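Local coordinates for protein 432aa long hypothetical deoxyribodipyrimidine photolyase (Sulfolobus tokodaii, PDB 2E0I) that probably uses light to repair ultraviolet-induced pyrimidine dimers in DNA, as a photolyase that carries two molecules of flavin-adenine dinucleotide, at residues Phe202-Arg205 with Asp206-Ala209; Lys373-Glu377 with Ala378-Lys382. All blocks are in the same frame, centred on the assembly; numbering follows the deposited sequence.

Interaction 1 of 2, residues Phe202-Arg205 with Asp206-Ala209. With FAD (flavin-adenine dinucleotide), chain E.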
loop_
_atom_site.group_PDB
_atom_site.type_symbol
_atom_site.label_atom_id
_atom_site.label_comp_id
_atom_site.label_asym_id
_atom_site.label_seq_id
_atom_site.Cartn_x
_atom_site.Cartn_y
_atom_site.Cartn_z
ATOM N N PHE A 202 10.170 -5.862 -17.428
ATOM C CA PHE A 202 9.366 -4.762 -16.914
ATOM C C PHE A 202 8.628 -4.018 -18.016
ATOM O O PHE A 202 7.639 -3.332 -17.775
ATOM C CB PHE A 202 10.262 -3.810 -16.136
ATOM C CG PHE A 202 9.549 -3.070 -15.059
ATOM C CD1 PHE A 202 8.748 -3.754 -14.151
ATOM C CD2 PHE A 202 9.685 -1.693 -14.937
ATOM C CE1 PHE A 202 8.096 -3.084 -13.139
ATOM C CE2 PHE A 202 9.032 -1.009 -13.924
ATOM C CZ PHE A 202 8.235 -1.709 -13.023
ATOM N N ARG A 203 9.130 -4.163 -19.230
ATOM C CA ARG A 203 8.538 -3.563 -20.410
ATOM C C ARG A 203 7.111 -4.048 -20.597
ATOM O O ARG A 203 6.226 -3.286 -20.947
ATOM C CB ARG A 203 9.356 -3.960 -21.630
ATOM C CG ARG A 203 10.577 -3.117 -21.833
ATOM C CD ARG A 203 10.171 -1.927 -22.652
ATOM N NE ARG A 203 9.549 -2.386 -23.893
ATOM C CZ ARG A 203 8.801 -1.625 -24.685
ATOM N NH1 ARG A 203 8.572 -0.349 -24.368
ATOM N NH2 ARG A 203 8.288 -2.140 -25.800
ATOM N N ARG A 204 6.894 -5.331 -20.369
ATOM C CA ARG A 204 5.573 -5.906 -20.536
ATOM C C ARG A 204 4.852 -6.056 -19.200
ATOM O O ARG A 204 4.062 -6.983 -19.001
ATOM C CB ARG A 204 5.703 -7.261 -21.233
ATOM C CG ARG A 204 6.319 -7.168 -22.623
ATOM C CD ARG A 204 6.314 -8.513 -23.329
ATOM N NE ARG A 204 4.965 -9.039 -23.540
ATOM C CZ ARG A 204 4.046 -8.476 -24.324
ATOM N NH1 ARG A 204 4.319 -7.360 -24.986
ATOM N NH2 ARG A 204 2.849 -9.032 -24.454
ATOM N N ARG A 205 5.109 -5.122 -18.294
ATOM C CA ARG A 205 4.510 -5.182 -16.973
ATOM C C ARG A 205 3.001 -4.986 -16.968
ATOM O O ARG A 205 2.358 -5.190 -15.942
ATOM C CB ARG A 205 5.175 -4.157 -16.047
ATOM C CG ARG A 205 4.726 -2.721 -16.236
ATOM C CD ARG A 205 5.404 -1.806 -15.221
ATOM N NE ARG A 205 6.547 -1.126 -15.814
ATOM C CZ ARG A 205 6.465 -0.000 -16.516
ATOM N NH1 ARG A 205 5.295 0.583 -16.704
ATOM N NH2 ARG A 205 7.551 0.532 -17.053
ATOM N N ASP A 206 2.431 -4.609 -18.106
ATOM C CA ASP A 206 0.991 -4.379 -18.187
ATOM C C ASP A 206 0.192 -5.648 -18.399
ATOM O O ASP A 206 -0.978 -5.711 -18.051
ATOM C CB ASP A 206 0.670 -3.409 -19.321
ATOM C CG ASP A 206 1.159 -2.002 -19.043
ATOM O OD1 ASP A 206 0.486 -1.283 -18.269
ATOM O OD2 ASP A 206 2.224 -1.619 -19.591
ATOM N N TYR A 207 0.820 -6.664 -18.967
ATOM C CA TYR A 207 0.130 -7.909 -19.236
ATOM C C TYR A 207 0.053 -8.772 -17.984
ATOM O O TYR A 207 1.047 -9.335 -17.541
ATOM C CB TYR A 207 0.851 -8.624 -20.367
ATOM C CG TYR A 207 0.978 -7.746 -21.589
ATOM C CD1 TYR A 207 0.067 -7.836 -22.642
ATOM C CD2 TYR A 207 1.972 -6.772 -21.665
ATOM C CE1 TYR A 207 0.144 -6.971 -23.739
ATOM C CE2 TYR A 207 2.054 -5.903 -22.751
ATOM C CZ TYR A 207 1.138 -6.007 -23.782
ATOM O OH TYR A 207 1.212 -5.123 -24.836
ATOM N N PRO A 208 -1.149 -8.882 -17.398
ATOM C CA PRO A 208 -1.398 -9.665 -16.187
ATOM C C PRO A 208 -1.048 -11.130 -16.343
ATOM O O PRO A 208 -0.502 -11.728 -15.430
ATOM C CB PRO A 208 -2.894 -9.478 -15.942
ATOM C CG PRO A 208 -3.223 -8.221 -16.645
ATOM C CD PRO A 208 -2.405 -8.298 -17.895
ATOM N N ALA A 209 -1.374 -11.712 -17.490
ATOM C CA ALA A 209 -1.097 -13.122 -17.720
ATOM C C ALA A 209 0.395 -13.413 -17.594
ATOM O O ALA A 209 0.798 -14.442 -17.052
ATOM C CB ALA A 209 -1.605 -13.536 -19.081
HETATM P PA FAD E . 5.385 -3.383 -10.357
HETATM O O1A FAD E . 6.220 -4.605 -10.410
HETATM O O2A FAD E . 5.083 -2.510 -11.512
HETATM O O5B FAD E . 6.511 -2.473 -9.652
HETATM C C5B FAD E . 6.526 -1.051 -9.791
HETATM C C4B FAD E . 6.821 -0.398 -8.439
HETATM O O4B FAD E . 6.827 1.036 -8.538
HETATM C C3B FAD E . 5.724 -0.772 -7.440
HETATM O O3B FAD E . 6.162 -1.901 -6.680
HETATM C C2B FAD E . 5.737 0.457 -6.534
HETATM O O2B FAD E . 6.886 0.420 -5.685
HETATM C C1B FAD E . 5.891 1.561 -7.580
HETATM N N9A FAD E . 4.609 1.860 -8.262
HETATM C C8A FAD E . 4.194 1.383 -9.434
HETATM N N7A FAD E . 3.035 1.951 -9.763
HETATM C C5A FAD E . 2.706 2.797 -8.791
HETATM C C6A FAD E . 1.638 3.659 -8.561
HETATM N N6A FAD E . 0.657 3.782 -9.449
HETATM N N1A FAD E . 1.614 4.379 -7.429
HETATM C C2A FAD E . 2.581 4.289 -6.532
HETATM N N3A FAD E . 3.613 3.485 -6.720
HETATM C C4A FAD E . 3.704 2.734 -7.828
HETATM N N1 FAD E . 0.344 0.522 -4.333
HETATM C C2 FAD E . 0.571 0.249 -2.978
HETATM O O2 FAD E . 1.683 -0.097 -2.585
HETATM N N3 FAD E . -0.490 0.316 -2.066
HETATM C C4 FAD E . -1.771 0.648 -2.521
HETATM O O4 FAD E . -2.691 0.763 -1.713
HETATM C C4X FAD E . -1.993 0.902 -3.871
HETATM N N5 FAD E . -3.295 1.145 -4.322
HETATM C C5X FAD E . -3.532 1.423 -5.674
HETATM C C6 FAD E . -4.833 1.679 -6.096
HETATM C C7 FAD E . -5.079 1.991 -7.429
HETATM C C7M FAD E . -6.515 2.298 -7.859
HETATM C C8 FAD E . -4.023 2.039 -8.338
HETATM C C8M FAD E . -4.258 2.406 -9.804
HETATM C C9 FAD E . -2.725 1.779 -7.906
HETATM C C9A FAD E . -2.466 1.476 -6.572
HETATM N N10 FAD E . -1.156 1.233 -6.118
HETATM C C10 FAD E . -0.942 0.847 -4.784
HETATM C "C1'" FAD E . -0.007 1.343 -7.052
HETATM C "C2'" FAD E . 0.428 0.086 -7.812
HETATM O "O2'" FAD E . -0.683 -0.492 -8.500
HETATM C "C3'" FAD E . 1.083 -0.954 -6.900
HETATM O "O3'" FAD E . 2.159 -0.344 -6.183
HETATM C "C4'" FAD E . 1.643 -2.127 -7.708
HETATM O "O4'" FAD E . 0.605 -2.735 -8.481
HETATM C "C5'" FAD E . 2.268 -3.178 -6.788
HETATM O "O5'" FAD E . 2.703 -4.323 -7.531
HETATM P P FAD E . 4.228 -4.480 -8.023
HETATM O O1P FAD E . 5.110 -4.231 -6.861
HETATM O O2P FAD E . 4.331 -5.785 -8.713
HETATM O O3P FAD E . 4.404 -3.276 -9.082
#
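Arg-204 lays its guanidinium flat over one face of the Tyr-207 ring, three residues further along the chain. The two planes are only 24° apart, and CZ sits 3.8 Å from the ring centroid, nearly straight above it, in cation-pi geometry. NH2 lies over the middle of the ring, 3.5 Å from Tyr-207 CE1, while NH1 reaches toward the phenol end and comes 3.5 Å from CE2. A bend in the arginine chain at the CG-CD bond (chi3 62°) folds the planar group back over the tyrosine, and a salt bridge from NH2 to Glu-210 gives the charge a second partner. The backbone that joins them is a type I beta turn from Arg-204 to Tyr-207, closed by a 3.3 Å hydrogen bond from Tyr-207 N to Arg-204 O. A leucine in place of Tyr-207 would probably cost the guanidinium its flat aromatic bed, leaving it freer to turn about its salt bridge to Glu-210. Within the turn, Arg-205 and Asp-206 send their charged ends to different partners: Arg-205 forms salt bridges with Glu-239 and Glu-243 of helix 238-256, and Asp-206 OD1 pairs with Arg-310. Arg-205 also helps to line an FAD pocket, its CD lying 3.8 Å from the phosphate oxygen O2A of the cofactor. Phe-202 flanks the same phosphate, with CE1 3.5 Å from FAD O2A, and Arg-205 NE lies over the centre of one face of its ring.

Interaction 2 of 2, residues Lys373-Glu377 with Ala378-Lys382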
loop_
_atom_site.group_PDB
_atom_site.type_symbol
_atom_site.label_atom_id
_atom_site.label_comp_id
_atom_site.label_asym_id
_atom_site.label_seq_id
_atom_site.Cartn_x
_atom_site.Cartn_y
_atom_site.Cartn_z
ATOM N N LYS A 373 -6.217 -5.931 -25.543
ATOM C CA LYS A 373 -4.815 -5.610 -25.751
ATOM C C LYS A 373 -3.889 -6.247 -24.725
ATOM O O LYS A 373 -2.829 -6.772 -25.087
ATOM C CB LYS A 373 -4.599 -4.099 -25.733
ATOM C CG LYS A 373 -3.141 -3.726 -25.885
ATOM C CD LYS A 373 -2.925 -2.232 -25.912
ATOM C CE LYS A 373 -1.460 -1.929 -26.177
ATOM N NZ LYS A 373 -1.223 -0.466 -26.271
ATOM N N PHE A 374 -4.289 -6.205 -23.453
ATOM C CA PHE A 374 -3.462 -6.739 -22.377
ATOM C C PHE A 374 -3.703 -8.171 -21.961
ATOM O O PHE A 374 -3.030 -8.671 -21.066
ATOM C CB PHE A 374 -3.545 -5.816 -21.170
ATOM C CG PHE A 374 -3.021 -4.447 -21.444
ATOM C CD1 PHE A 374 -1.688 -4.264 -21.809
ATOM C CD2 PHE A 374 -3.861 -3.340 -21.395
ATOM C CE1 PHE A 374 -1.202 -2.998 -22.125
ATOM C CE2 PHE A 374 -3.383 -2.065 -21.710
ATOM C CZ PHE A 374 -2.052 -1.894 -22.076
ATOM N N ASP A 375 -4.660 -8.831 -22.599
ATOM C CA ASP A 375 -4.938 -10.234 -22.318
ATOM C C ASP A 375 -5.499 -10.830 -23.605
ATOM O O ASP A 375 -6.614 -11.355 -23.631
ATOM C CB ASP A 375 -5.950 -10.383 -21.181
ATOM C CG ASP A 375 -5.888 -11.760 -20.519
ATOM O OD1 ASP A 375 -6.879 -12.143 -19.854
ATOM O OD2 ASP A 375 -4.846 -12.453 -20.654
ATOM N N PRO A 376 -4.717 -10.759 -24.692
ATOM C CA PRO A 376 -5.091 -11.269 -26.014
ATOM C C PRO A 376 -5.558 -12.725 -26.045
ATOM O O PRO A 376 -6.450 -13.079 -26.812
ATOM C CB PRO A 376 -3.822 -11.049 -26.831
ATOM C CG PRO A 376 -2.757 -11.233 -25.829
ATOM C CD PRO A 376 -3.283 -10.428 -24.671
ATOM N N GLU A 377 -4.959 -13.562 -25.210
ATOM C CA GLU A 377 -5.311 -14.973 -25.172
ATOM C C GLU A 377 -6.342 -15.230 -24.089
ATOM O O GLU A 377 -6.787 -16.358 -23.905
ATOM C CB GLU A 377 -4.064 -15.807 -24.882
ATOM C CG GLU A 377 -2.766 -15.182 -25.383
ATOM C CD GLU A 377 -2.721 -15.043 -26.897
ATOM O OE1 GLU A 377 -3.735 -14.600 -27.489
ATOM O OE2 GLU A 377 -1.667 -15.366 -27.495
ATOM N N ALA A 378 -6.714 -14.177 -23.371
ATOM C CA ALA A 378 -7.679 -14.290 -22.287
ATOM C C ALA A 378 -7.170 -15.257 -21.216
ATOM O O ALA A 378 -7.954 -15.816 -20.449
ATOM C CB ALA A 378 -9.025 -14.757 -22.823
ATOM N N LYS A 379 -5.853 -15.447 -21.163
ATOM C CA LYS A 379 -5.263 -16.339 -20.172
ATOM C C LYS A 379 -5.542 -15.870 -18.741
ATOM O O LYS A 379 -5.879 -16.680 -17.868
ATOM C CB LYS A 379 -3.749 -16.461 -20.391
ATOM C CG LYS A 379 -3.359 -17.287 -21.616
ATOM C CD LYS A 379 -1.858 -17.617 -21.626
ATOM C CE LYS A 379 -1.466 -18.563 -22.778
ATOM N NZ LYS A 379 -1.625 -17.970 -24.152
ATOM N N PHE A 380 -5.396 -14.566 -18.503
ATOM C CA PHE A 380 -5.645 -13.991 -17.181
ATOM C C PHE A 380 -7.112 -14.153 -16.818
ATOM O O PHE A 380 -7.452 -14.568 -15.706
ATOM C CB PHE A 380 -5.297 -12.503 -17.154
ATOM C CG PHE A 380 -5.547 -11.848 -15.821
ATOM C CD1 PHE A 380 -4.802 -12.214 -14.696
ATOM C CD2 PHE A 380 -6.528 -10.865 -15.683
ATOM C CE1 PHE A 380 -5.033 -11.608 -13.450
ATOM C CE2 PHE A 380 -6.764 -10.255 -14.446
ATOM C CZ PHE A 380 -6.017 -10.626 -13.330
ATOM N N ILE A 381 -7.977 -13.819 -17.767
ATOM C CA ILE A 381 -9.408 -13.926 -17.569
ATOM C C ILE A 381 -9.808 -15.362 -17.256
ATOM O O ILE A 381 -10.558 -15.614 -16.311
ATOM C CB ILE A 381 -10.154 -13.430 -18.815
ATOM C CG1 ILE A 381 -9.960 -11.918 -18.941
ATOM C CG2 ILE A 381 -11.620 -13.778 -18.725
ATOM C CD1 ILE A 381 -10.530 -11.312 -20.193
ATOM N N LYS A 382 -9.294 -16.304 -18.041
ATOM C CA LYS A 382 -9.608 -17.718 -17.846
ATOM C C LYS A 382 -9.090 -18.245 -16.510
ATOM O O LYS A 382 -9.657 -19.179 -15.931
ATOM C CB LYS A 382 -9.017 -18.550 -18.987
ATOM C CG LYS A 382 -9.834 -18.560 -20.267
ATOM C CD LYS A 382 -9.002 -19.125 -21.414
ATOM C CE LYS A 382 -9.847 -19.442 -22.624
ATOM N NZ LYS A 382 -10.766 -20.563 -22.308
#
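This is a local side-chain-to-backbone contact at the start of helix 379-384, where the chain leaves helix 367-374 through a type I beta turn from Asp-375 to Ala-378 in the FAD-binding region. Ala-378 holds the N-cap position but has no polar side-chain atom to offer the first turn, and the carboxylate of Asp-375 supplies acceptors from further back in the chain. It does so in a bidentate way: OD2 accepts Phe-380 N at 3.1 Å in a nearly straight bond (167°), and OD1 accepts Ile-381 N at 2.9 Å. Each oxygen uses its syn lone pair, so the carboxylate meets the two successive amides with the side on which its oxygens face each other. With CG swung opposite the backbone N (chi1 -159°), the acid extends from the turn to the helix start. The buried charge lies at the positive end of the helix dipole, which would be expected to favour its ionised form. In the backbone of the turn, Asp-375 O accepts Ala-378 N at 2.8 Å, and Ala-378 itself adopts a left-handed backbone conformation as the chain enters the helix. The Phe-380 side chain crosses the acid at about a right angle and continues into a hydrophobic setting formed by Ile-293, Ala-296 and Met-300 of helix 292-304. On the solvent-exposed side, Glu-377 and Lys-379 run side by side, Lys-379 NZ lying 3.3 Å from Glu-377 CG but 4.2 Å from OE2, beyond salt-bridge range.

Overall arrangement
Both contacts are local turns, met in series along the chain: interaction 1 closes within the loop between helices 189-196 and 217-221, and interaction 2 much later, between helices 367-374 and 379-384. Neither nests in the other, yet the two turns touch in space, with centres about 12 Å apart. Tyr-207 meets Phe-374 edge-to-face, Asp-206 CB packs 3.4 Å from Phe-374 CE1, and Pro-208 CB lies 3.6 Å from Phe-380 CG. The loop at 202-209 thus lies between an FAD phosphate and the turn at 373-382, linking the cofactor pocket to helices 367-374 and 379-384 by way of Phe-374 and Phe-380, which also pack against helix 309-322.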